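Local coordinates for protein adenosine 5'-monophosphoramidase (Candida albicans, PDB 6IQ1) that probably hydrolyses adenosine 5'-monophosphoramidates to AMP and an amine or ammonia, as a homodimeric, zinc-bound member of the histidine triad family, at residues D[49-52]-D[53-57]; D[61-64]-D[65-69]; D[22-26]-D[27-31]. One frame throughout, in Å; residues are numbered along the deposited sequence.

Contact 1 (D[49-52]-D[53-57]). With ZN (zinc ion), chain H.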
ATOM      1  N   HIS D  49       4.522 -17.441   1.869  1.00 37.33           N
ATOM      2  CA  HIS D  49       5.741 -16.828   1.338  1.00 34.21           C
ATOM      3  C   HIS D  49       5.578 -16.531  -0.150  1.00 33.24           C
ATOM      4  O   HIS D  49       5.582 -17.446  -0.979  1.00 32.18           O
ATOM      5  CB  HIS D  49       6.962 -17.719   1.557  1.00 34.88           C
ATOM      6  CG  HIS D  49       8.217 -17.155   0.966  1.00 32.76           C
ATOM      7  ND1 HIS D  49       9.116 -16.408   1.699  1.00 35.25           N
ATOM      8  CD2 HIS D  49       8.700 -17.184  -0.300  1.00 33.70           C
ATOM      9  CE1 HIS D  49      10.106 -16.014   0.917  1.00 32.04           C
ATOM     10  NE2 HIS D  49       9.879 -16.475  -0.301  1.00 32.41           N
ATOM     11  N   GLY D  50       5.468 -15.257  -0.494  1.00 35.14           N
ATOM     12  CA  GLY D  50       5.616 -14.827  -1.874  1.00 31.85           C
ATOM     13  C   GLY D  50       6.515 -13.611  -1.944  1.00 31.37           C
ATOM     14  O   GLY D  50       6.539 -12.775  -1.040  1.00 32.42           O
ATOM     15  N   ALA D  51       7.272 -13.516  -3.029  1.00 33.12           N
ATOM     16  CA  ALA D  51       8.209 -12.404  -3.094  1.00 34.16           C
ATOM     17  C   ALA D  51       7.500 -11.102  -3.445  1.00 30.68           C
ATOM     18  O   ALA D  51       7.761 -10.069  -2.823  1.00 29.55           O
ATOM     19  CB  ALA D  51       9.328 -12.709  -4.091  1.00 29.64           C
ATOM     20  N   LYS D  52       6.594 -11.133  -4.415  1.00 29.42           N
ATOM     21  CA  LYS D  52       5.887  -9.946  -4.868  1.00 30.70           C
ATOM     22  C   LYS D  52       4.384 -10.069  -4.607  1.00 31.23           C
ATOM     23  O   LYS D  52       3.863 -11.154  -4.326  1.00 26.86           O
ATOM     24  CB  LYS D  52       6.165  -9.697  -6.353  1.00 28.40           C
ATOM     25  CG  LYS D  52       7.573  -9.247  -6.601  1.00 29.80           C
ATOM     26  CD  LYS D  52       7.892  -9.110  -8.086  1.00 30.74           C
ATOM     27  CE  LYS D  52       9.243  -8.430  -8.266  1.00 33.47           C
ATOM     28  NZ  LYS D  52       9.485  -8.008  -9.673  1.00 39.02           N
ATOM     29  N   LEU D  53       3.687  -8.922  -4.695  1.00 30.61           N
ATOM     30  CA  LEU D  53       2.248  -8.893  -4.453  1.00 28.56           C
ATOM     31  C   LEU D  53       1.508  -9.939  -5.288  1.00 28.47           C
ATOM     32  O   LEU D  53       0.591 -10.601  -4.797  1.00 31.71           O
ATOM     33  CB  LEU D  53       1.692  -7.499  -4.739  1.00 28.88           C
ATOM     34  CG  LEU D  53       0.270  -7.302  -4.212  1.00 30.87           C
ATOM     35  CD1 LEU D  53       0.328  -6.974  -2.731  1.00 29.48           C
ATOM     36  CD2 LEU D  53      -0.487  -6.236  -4.974  1.00 31.65           C
ATOM     37  N   HIS D  54       1.904 -10.125  -6.543  1.00 29.38           N
ATOM     38  CA  HIS D  54       1.181 -11.076  -7.380  1.00 29.08           C
ATOM     39  C   HIS D  54       1.498 -12.547  -7.055  1.00 32.47           C
ATOM     40  O   HIS D  54       0.884 -13.440  -7.654  1.00 29.32           O
ATOM     41  CB  HIS D  54       1.468 -10.785  -8.852  1.00 23.98           C
ATOM     42  CG  HIS D  54       2.912 -10.881  -9.225  1.00 28.77           C
ATOM     43  ND1 HIS D  54       3.728  -9.775  -9.328  1.00 33.28           N
ATOM     44  CD2 HIS D  54       3.684 -11.948  -9.531  1.00 29.07           C
ATOM     45  CE1 HIS D  54       4.943 -10.160  -9.670  1.00 33.39           C
ATOM     46  NE2 HIS D  54       4.942 -11.473  -9.806  1.00 30.96           N
ATOM     47  N   ASN D  55       2.426 -12.821  -6.134  1.00 28.86           N
ATOM     48  CA  ASN D  55       2.713 -14.179  -5.698  1.00 29.83           C
ATOM     49  C   ASN D  55       1.911 -14.587  -4.468  1.00 32.29           C
ATOM     50  O   ASN D  55       2.194 -15.638  -3.893  1.00 39.20           O
ATOM     51  CB  ASN D  55       4.211 -14.348  -5.400  1.00 29.91           C
ATOM     52  CG  ASN D  55       5.095 -13.886  -6.554  1.00 32.04           C
ATOM     53  OD1 ASN D  55       5.875 -12.950  -6.406  1.00 33.64           O
ATOM     54  ND2 ASN D  55       4.970 -14.538  -7.708  1.00 31.20           N
ATOM     55  N   ILE D  56       0.938 -13.794  -4.046  1.00 32.17           N
ATOM     56  CA  ILE D  56       0.222 -14.013  -2.788  1.00 30.31           C
ATOM     57  C   ILE D  56      -1.206 -14.428  -3.112  1.00 30.50           C
ATOM     58  O   ILE D  56      -1.868 -13.763  -3.917  1.00 28.76           O
ATOM     59  CB  ILE D  56       0.238 -12.754  -1.898  1.00 31.39           C
ATOM     60  CG1 ILE D  56       1.677 -12.352  -1.569  1.00 31.89           C
ATOM     61  CG2 ILE D  56      -0.496 -12.992  -0.604  1.00 29.66           C
ATOM     62  CD1 ILE D  56       2.456 -13.434  -0.848  1.00 32.09           C
ATOM     63  N   PRO D  57      -1.718 -15.501  -2.514  1.00 35.28           N
ATOM     64  CA  PRO D  57      -3.103 -15.908  -2.797  1.00 35.79           C
ATOM     65  C   PRO D  57      -4.102 -14.830  -2.396  1.00 33.28           C
ATOM     66  O   PRO D  57      -3.877 -14.059  -1.459  1.00 31.69           O
ATOM     67  CB  PRO D  57      -3.285 -17.177  -1.952  1.00 31.73           C
ATOM     68  CG  PRO D  57      -1.885 -17.631  -1.611  1.00 30.29           C
ATOM     69  CD  PRO D  57      -1.055 -16.386  -1.545  1.00 31.18           C
TER
HETATM   70 ZN    ZN H 201       9.243 -15.718   3.577  1.00 46.06          ZN
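Lys52 and Asn55 exchange hydrogen bonds in both directions across one tight turn. The backbone N of Asn55 donates to Lys52 O at 2.8 Å. In return, Asn55 OD1 takes Lys52 N at 2.8 Å, in the plane of its own carbonyl and on a lone pair. Asn55 CG lies beside its backbone N (chi1 -52°), which aims OD1 at Lys52 N. The His54 ring runs alongside the extended Lys52 chain: Lys52 CB sits over one ring face, 4.0 Å from the centroid, a CH-pi contact, while Lys52 CD reaches His54 CE1 at 3.5 Å. Ile56 CD1 abuts Gly50 N at 3.5 Å. One residue before Gly50, His49 binds the zinc ion through ND1, and Cys7, Cys10 and His104 complete the metal's shell. Both ring nitrogens of His54 bond to the second subunit, ND1 to Tyr88 OH and NE2 to Asn81 OD1, which would hold the ring's rotation. The turn fills the passage from strand 42-46 to helix 58-74, with Leu53 and Ile56 resting on Leu61 of that helix and Leu53 also meeting strand 87-94 at Gln92.

Contact 2 (D[61-64]-D[65-69])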
ATOM      1  N   LEU D  61      -4.358 -11.735   0.629  1.00 31.17           N
ATOM      2  CA  LEU D  61      -4.448 -10.314   0.325  1.00 27.12           C
ATOM      3  C   LEU D  61      -5.661  -9.690   0.992  1.00 29.36           C
ATOM      4  O   LEU D  61      -5.599  -8.547   1.449  1.00 28.30           O
ATOM      5  CB  LEU D  61      -4.510 -10.099  -1.182  1.00 27.24           C
ATOM      6  CG  LEU D  61      -3.243 -10.424  -1.970  1.00 29.72           C
ATOM      7  CD1 LEU D  61      -3.420 -10.064  -3.429  1.00 32.41           C
ATOM      8  CD2 LEU D  61      -2.030  -9.740  -1.381  1.00 24.70           C
ATOM      9  N   SER D  62      -6.771 -10.433   1.071  1.00 32.57           N
ATOM     10  CA  SER D  62      -8.005  -9.869   1.608  1.00 29.32           C
ATOM     11  C   SER D  62      -7.879  -9.529   3.084  1.00 31.56           C
ATOM     12  O   SER D  62      -8.579  -8.638   3.578  1.00 28.50           O
ATOM     13  CB  SER D  62      -9.164 -10.841   1.404  1.00 31.72           C
ATOM     14  OG  SER D  62      -9.587 -10.821   0.055  1.00 41.09           O
ATOM     15  N   ASP D  63      -6.995 -10.217   3.801  1.00 28.29           N
ATOM     16  CA  ASP D  63      -6.885 -10.047   5.238  1.00 28.13           C
ATOM     17  C   ASP D  63      -5.919  -8.932   5.644  1.00 31.22           C
ATOM     18  O   ASP D  63      -5.987  -8.450   6.783  1.00 32.02           O
ATOM     19  CB  ASP D  63      -6.470 -11.385   5.861  1.00 27.92           C
ATOM     20  CG  ASP D  63      -6.368 -11.324   7.352  1.00 31.34           C
ATOM     21  OD1 ASP D  63      -7.378 -11.022   8.015  1.00 34.06           O
ATOM     22  OD2 ASP D  63      -5.265 -11.569   7.874  1.00 39.19           O
ATOM     23  N   ILE D  64      -5.066  -8.473   4.728  1.00 29.24           N
ATOM     24  CA  ILE D  64      -3.998  -7.548   5.087  1.00 25.49           C
ATOM     25  C   ILE D  64      -4.553  -6.174   5.480  1.00 27.61           C
ATOM     26  O   ILE D  64      -4.300  -5.679   6.583  1.00 28.53           O
ATOM     27  CB  ILE D  64      -2.989  -7.452   3.937  1.00 28.20           C
ATOM     28  CG1 ILE D  64      -2.062  -8.651   4.006  1.00 29.49           C
ATOM     29  CG2 ILE D  64      -2.189  -6.127   3.981  1.00 27.57           C
ATOM     30  CD1 ILE D  64      -1.385  -8.904   2.714  1.00 35.41           C
ATOM     31  N   LEU D  65      -5.289  -5.523   4.585  1.00 25.30           N
ATOM     32  CA  LEU D  65      -5.752  -4.171   4.895  1.00 27.10           C
ATOM     33  C   LEU D  65      -6.677  -4.087   6.120  1.00 27.82           C
ATOM     34  O   LEU D  65      -6.585  -3.083   6.851  1.00 24.30           O
ATOM     35  CB  LEU D  65      -6.416  -3.560   3.651  1.00 24.62           C
ATOM     36  CG  LEU D  65      -5.426  -3.368   2.498  1.00 23.92           C
ATOM     37  CD1 LEU D  65      -6.114  -2.780   1.280  1.00 20.25           C
ATOM     38  CD2 LEU D  65      -4.215  -2.521   2.940  1.00 19.38           C
ATOM     39  N   PRO D  66      -7.560  -5.053   6.409  1.00 28.15           N
ATOM     40  CA  PRO D  66      -8.253  -4.992   7.704  1.00 29.88           C
ATOM     41  C   PRO D  66      -7.305  -5.069   8.893  1.00 29.72           C
ATOM     42  O   PRO D  66      -7.545  -4.409   9.915  1.00 29.11           O
ATOM     43  CB  PRO D  66      -9.209  -6.185   7.639  1.00 25.63           C
ATOM     44  CG  PRO D  66      -9.524  -6.286   6.202  1.00 25.62           C
ATOM     45  CD  PRO D  66      -8.212  -6.024   5.510  1.00 26.63           C
ATOM     46  N   VAL D  67      -6.206  -5.811   8.783  1.00 28.76           N
ATOM     47  CA  VAL D  67      -5.225  -5.777   9.863  1.00 25.63           C
ATOM     48  C   VAL D  67      -4.569  -4.399   9.952  1.00 28.42           C
ATOM     49  O   VAL D  67      -4.405  -3.848  11.053  1.00 28.43           O
ATOM     50  CB  VAL D  67      -4.188  -6.892   9.679  1.00 25.91           C
ATOM     51  CG1 VAL D  67      -3.033  -6.705  10.662  1.00 23.98           C
ATOM     52  CG2 VAL D  67      -4.864  -8.256   9.828  1.00 21.66           C
ATOM     53  N   VAL D  68      -4.175  -3.819   8.803  1.00 27.60           N
ATOM     54  CA  VAL D  68      -3.573  -2.483   8.818  1.00 27.08           C
ATOM     55  C   VAL D  68      -4.544  -1.487   9.440  1.00 28.07           C
ATOM     56  O   VAL D  68      -4.160  -0.645  10.257  1.00 28.53           O
ATOM     57  CB  VAL D  68      -3.143  -2.048   7.399  1.00 25.85           C
ATOM     58  CG1 VAL D  68      -2.518  -0.657   7.422  1.00 21.23           C
ATOM     59  CG2 VAL D  68      -2.173  -3.043   6.790  1.00 24.25           C
ATOM     60  N   LYS D  69      -5.827  -1.600   9.099  1.00 29.37           N
ATOM     61  CA  LYS D  69      -6.827  -0.718   9.687  1.00 30.51           C
ATOM     62  C   LYS D  69      -6.877  -0.881  11.199  1.00 30.84           C
ATOM     63  O   LYS D  69      -6.893   0.109  11.940  1.00 32.97           O
ATOM     64  CB  LYS D  69      -8.199  -0.999   9.085  1.00 26.96           C
ATOM     65  CG  LYS D  69      -9.296  -0.253   9.779  1.00 26.40           C
ATOM     66  CD  LYS D  69     -10.577  -0.404   9.010  1.00 31.00           C
ATOM     67  CE  LYS D  69     -11.749   0.077   9.805  1.00 29.84           C
ATOM     68  NZ  LYS D  69     -12.921  -0.582   9.220  1.00 34.13           N
TER
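Ile64 and Val68, one helical turn apart, form the tight side of this contact. Val68 N donates to Ile64 O at 2.9 Å, and Val68 CG2 leans on that same oxygen at 3.4 Å. The CG2 methyls of the two residues meet at 4.2 Å; with Val67 they pack against strand 42-46, Ile64 on Pro46 and both valines on Ile44. Ser62, Asp63 and Pro66 make up the looser, partly exposed side. Buried Val67 lies between the two: its N reaches Asp63 O through a weak bond of 3.3 Å, and Asp63 OD2 comes within 3.9 Å of Val67 CG2 as the side chains cross. Asp63 CG stands opposite its backbone N (chi1 -178°), an orientation that carries the carboxylate toward Val67, but the carboxylate probably bonds to Thr28 OG1 in the neighbouring hairpin. Pro66, lacking an N-H, kinks the helix: its CD presses on Ser62 O at 3.3 Å where a regular helix would have a hydrogen bond. At the dimer interface Ser62 OG bonds to Ser62 O of the second subunit, consistent with the Ser62 carbonyl, which Pro66 cannot serve with an N-H, accepting the Ser62 hydroxyl of the second subunit instead.

Contact 3 (D[22-26]-D[27-31])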
ATOM      1  N   LEU D  22       2.751  -7.719  17.213  1.00 34.56           N
ATOM      2  CA  LEU D  22       1.639  -6.822  17.464  1.00 32.04           C
ATOM      3  C   LEU D  22       0.357  -7.612  17.245  1.00 31.67           C
ATOM      4  O   LEU D  22      -0.067  -8.354  18.133  1.00 35.16           O
ATOM      5  CB  LEU D  22       1.774  -5.562  16.591  1.00 31.89           C
ATOM      6  CG  LEU D  22       2.860  -4.522  16.953  1.00 31.12           C
ATOM      7  CD1 LEU D  22       2.914  -3.418  15.929  1.00 27.55           C
ATOM      8  CD2 LEU D  22       2.617  -3.908  18.328  1.00 30.50           C
ATOM      9  N   ILE D  23      -0.281  -7.495  16.096  1.00 33.84           N
ATOM     10  CA  ILE D  23      -1.494  -8.237  15.793  1.00 29.88           C
ATOM     11  C   ILE D  23      -1.108  -9.453  14.969  1.00 28.79           C
ATOM     12  O   ILE D  23      -0.319  -9.347  14.026  1.00 33.03           O
ATOM     13  CB  ILE D  23      -2.511  -7.348  15.054  1.00 31.47           C
ATOM     14  CG1 ILE D  23      -3.138  -6.330  16.027  1.00 31.16           C
ATOM     15  CG2 ILE D  23      -3.581  -8.191  14.360  1.00 28.83           C
ATOM     16  CD1 ILE D  23      -4.107  -5.337  15.367  1.00 30.54           C
ATOM     17  N   GLU D  24      -1.635 -10.610  15.333  1.00 30.00           N
ATOM     18  CA  GLU D  24      -1.497 -11.797  14.504  1.00 30.01           C
ATOM     19  C   GLU D  24      -2.873 -12.386  14.200  1.00 31.57           C
ATOM     20  O   GLU D  24      -3.808 -12.289  15.001  1.00 26.43           O
ATOM     21  CB  GLU D  24      -0.619 -12.847  15.161  1.00 29.57           C
ATOM     22  CG  GLU D  24      -0.224 -13.932  14.198  1.00 34.61           C
ATOM     23  CD  GLU D  24       0.551 -15.060  14.843  1.00 40.97           C
ATOM     24  OE1 GLU D  24       1.158 -14.851  15.931  1.00 41.31           O
ATOM     25  OE2 GLU D  24       0.550 -16.157  14.233  1.00 37.41           O
ATOM     26  N   THR D  25      -2.975 -13.003  13.029  1.00 30.25           N
ATOM     27  CA  THR D  25      -4.216 -13.517  12.473  1.00 29.58           C
ATOM     28  C   THR D  25      -3.910 -14.910  11.927  1.00 35.43           C
ATOM     29  O   THR D  25      -2.746 -15.299  11.811  1.00 32.03           O
ATOM     30  CB  THR D  25      -4.751 -12.530  11.398  1.00 33.06           C
ATOM     31  OG1 THR D  25      -5.428 -11.429  12.024  1.00 32.25           O
ATOM     32  CG2 THR D  25      -5.665 -13.165  10.416  1.00 40.46           C
ATOM     33  N   ALA D  26      -4.957 -15.691  11.649  1.00 31.26           N
ATOM     34  CA  ALA D  26      -4.755 -16.949  10.940  1.00 33.30           C
ATOM     35  C   ALA D  26      -3.895 -16.754   9.696  1.00 35.29           C
ATOM     36  O   ALA D  26      -3.076 -17.615   9.353  1.00 37.27           O
ATOM     37  CB  ALA D  26      -6.105 -17.565  10.560  1.00 27.07           C
ATOM     38  N   LYS D  27      -4.055 -15.622   9.011  1.00 31.86           N
ATOM     39  CA  LYS D  27      -3.370 -15.393   7.749  1.00 36.79           C
ATOM     40  C   LYS D  27      -2.298 -14.304   7.778  1.00 33.66           C
ATOM     41  O   LYS D  27      -1.460 -14.274   6.871  1.00 32.11           O
ATOM     42  CB  LYS D  27      -4.400 -15.067   6.651  1.00 34.75           C
ATOM     43  CG  LYS D  27      -5.082 -16.317   6.096  1.00 34.89           C
ATOM     44  CD  LYS D  27      -6.345 -15.965   5.304  1.00 38.04           C
ATOM     45  CE  LYS D  27      -7.251 -17.186   5.102  1.00 36.23           C
ATOM     46  NZ  LYS D  27      -6.517 -18.351   4.518  1.00 43.98           N
ATOM     47  N   THR D  28      -2.273 -13.432   8.785  1.00 30.52           N
ATOM     48  CA  THR D  28      -1.407 -12.266   8.741  1.00 29.72           C
ATOM     49  C   THR D  28      -0.564 -12.156  10.007  1.00 30.43           C
ATOM     50  O   THR D  28      -1.001 -12.550  11.092  1.00 32.36           O
ATOM     51  CB  THR D  28      -2.257 -10.994   8.541  1.00 32.12           C
ATOM     52  OG1 THR D  28      -2.965 -11.092   7.301  1.00 28.84           O
ATOM     53  CG2 THR D  28      -1.393  -9.753   8.509  1.00 26.86           C
ATOM     54  N   TYR D  29       0.646 -11.598   9.863  1.00 26.34           N
ATOM     55  CA  TYR D  29       1.567 -11.392  10.981  1.00 27.61           C
ATOM     56  C   TYR D  29       2.156  -9.983  10.943  1.00 29.68           C
ATOM     57  O   TYR D  29       2.679  -9.544   9.906  1.00 28.30           O
ATOM     58  CB  TYR D  29       2.697 -12.433  10.957  1.00 26.27           C
ATOM     59  CG  TYR D  29       3.562 -12.416  12.194  1.00 29.15           C
ATOM     60  CD1 TYR D  29       4.606 -11.502  12.328  1.00 29.89           C
ATOM     61  CD2 TYR D  29       3.340 -13.307  13.227  1.00 34.87           C
ATOM     62  CE1 TYR D  29       5.389 -11.470  13.453  1.00 31.87           C
ATOM     63  CE2 TYR D  29       4.136 -13.295  14.364  1.00 37.87           C
ATOM     64  CZ  TYR D  29       5.154 -12.373  14.472  1.00 38.10           C
ATOM     65  OH  TYR D  29       5.938 -12.344  15.603  1.00 40.66           O
ATOM     66  N   SER D  30       2.114  -9.283  12.074  1.00 26.33           N
ATOM     67  CA  SER D  30       2.629  -7.921  12.099  1.00 30.28           C
ATOM     68  C   SER D  30       3.498  -7.672  13.332  1.00 29.51           C
ATOM     69  O   SER D  30       3.308  -8.276  14.389  1.00 30.50           O
ATOM     70  CB  SER D  30       1.479  -6.895  12.012  1.00 24.05           C
ATOM     71  OG  SER D  30       0.590  -7.026  13.095  1.00 30.87           O
ATOM     72  N   PHE D  31       4.449  -6.753  13.178  1.00 29.12           N
ATOM     73  CA  PHE D  31       5.505  -6.524  14.152  1.00 31.57           C
ATOM     74  C   PHE D  31       6.199  -5.206  13.830  1.00 32.10           C
ATOM     75  O   PHE D  31       6.116  -4.696  12.708  1.00 31.74           O
ATOM     76  CB  PHE D  31       6.519  -7.682  14.175  1.00 29.23           C
ATOM     77  CG  PHE D  31       7.168  -7.964  12.841  1.00 28.76           C
ATOM     78  CD1 PHE D  31       6.478  -8.628  11.831  1.00 31.08           C
ATOM     79  CD2 PHE D  31       8.475  -7.590  12.603  1.00 31.57           C
ATOM     80  CE1 PHE D  31       7.080  -8.895  10.599  1.00 29.86           C
ATOM     81  CE2 PHE D  31       9.093  -7.858  11.374  1.00 35.24           C
ATOM     82  CZ  PHE D  31       8.397  -8.504  10.369  1.00 32.12           C
TER
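Ile23 O is gripped twice by Ser30. Ser30 OG donates to Ile23 O at 2.7 Å, in the carbonyl plane and on a lone pair, while Ser30 N adds a weak bond to Ile23 O at 3.1 Å. Ser30 OG is set between its own backbone N and carbonyl carbon (chi1 61°), the rotation that brings it over to the partner strand. On the other side of the same residue, Ser30 O receives Leu22 N at 2.9 Å. Ser30 thus bonds to both Leu22 and Ile23, an irregular pairing consistent with a beta bulge. Beyond it the strands form a beta hairpin, in which the segments 22-24 and 28-31 run antiparallel (172°), with Glu24 and Tyr29 as a non-hydrogen-bonded pair. Glu24, extended, crosses the tyrosine obliquely: its CD lies at the ring edge, 3.7 Å from Tyr29 CD2, with the carboxylate and ring planes 57° apart. Lys47 and Lys21 form salt bridges with the Glu24 carboxylate, and Tyr29 OH bonds to Ser19. Toward the tip, Thr25 N donates to Thr28 O at 2.8 Å, closing a tight turn through Ala26 and Lys27. Thr25 CG2 lies 3.3 Å from Lys27 N. The Lys27 ammonium leaves the hairpin for a salt bridge with Asp59 and a cation-pi contact with Tyr60, both on helix 58-74.

Overall arrangement
From the N terminus, contact 3 comes first and closes the hairpin of strands 21-24 and 28-32 at the edge of the sheet. Strand 42-46 follows, then contact 1 turns the chain beside the zinc site, and contact 2 continues on helix 58-74. The three lie in series, none nested in or crossing another. Contacts 1 and 2 touch where the loop meets the start of helix 58-74. Contacts 2 and 3, with centres about 10 Å apart, meet where a face of the helix packs on the hairpin, Val67 against Thr25. Contacts 1 and 3 do not touch; their nearest atoms are about 7 Å apart. All three also reach the second subunit of the homodimer.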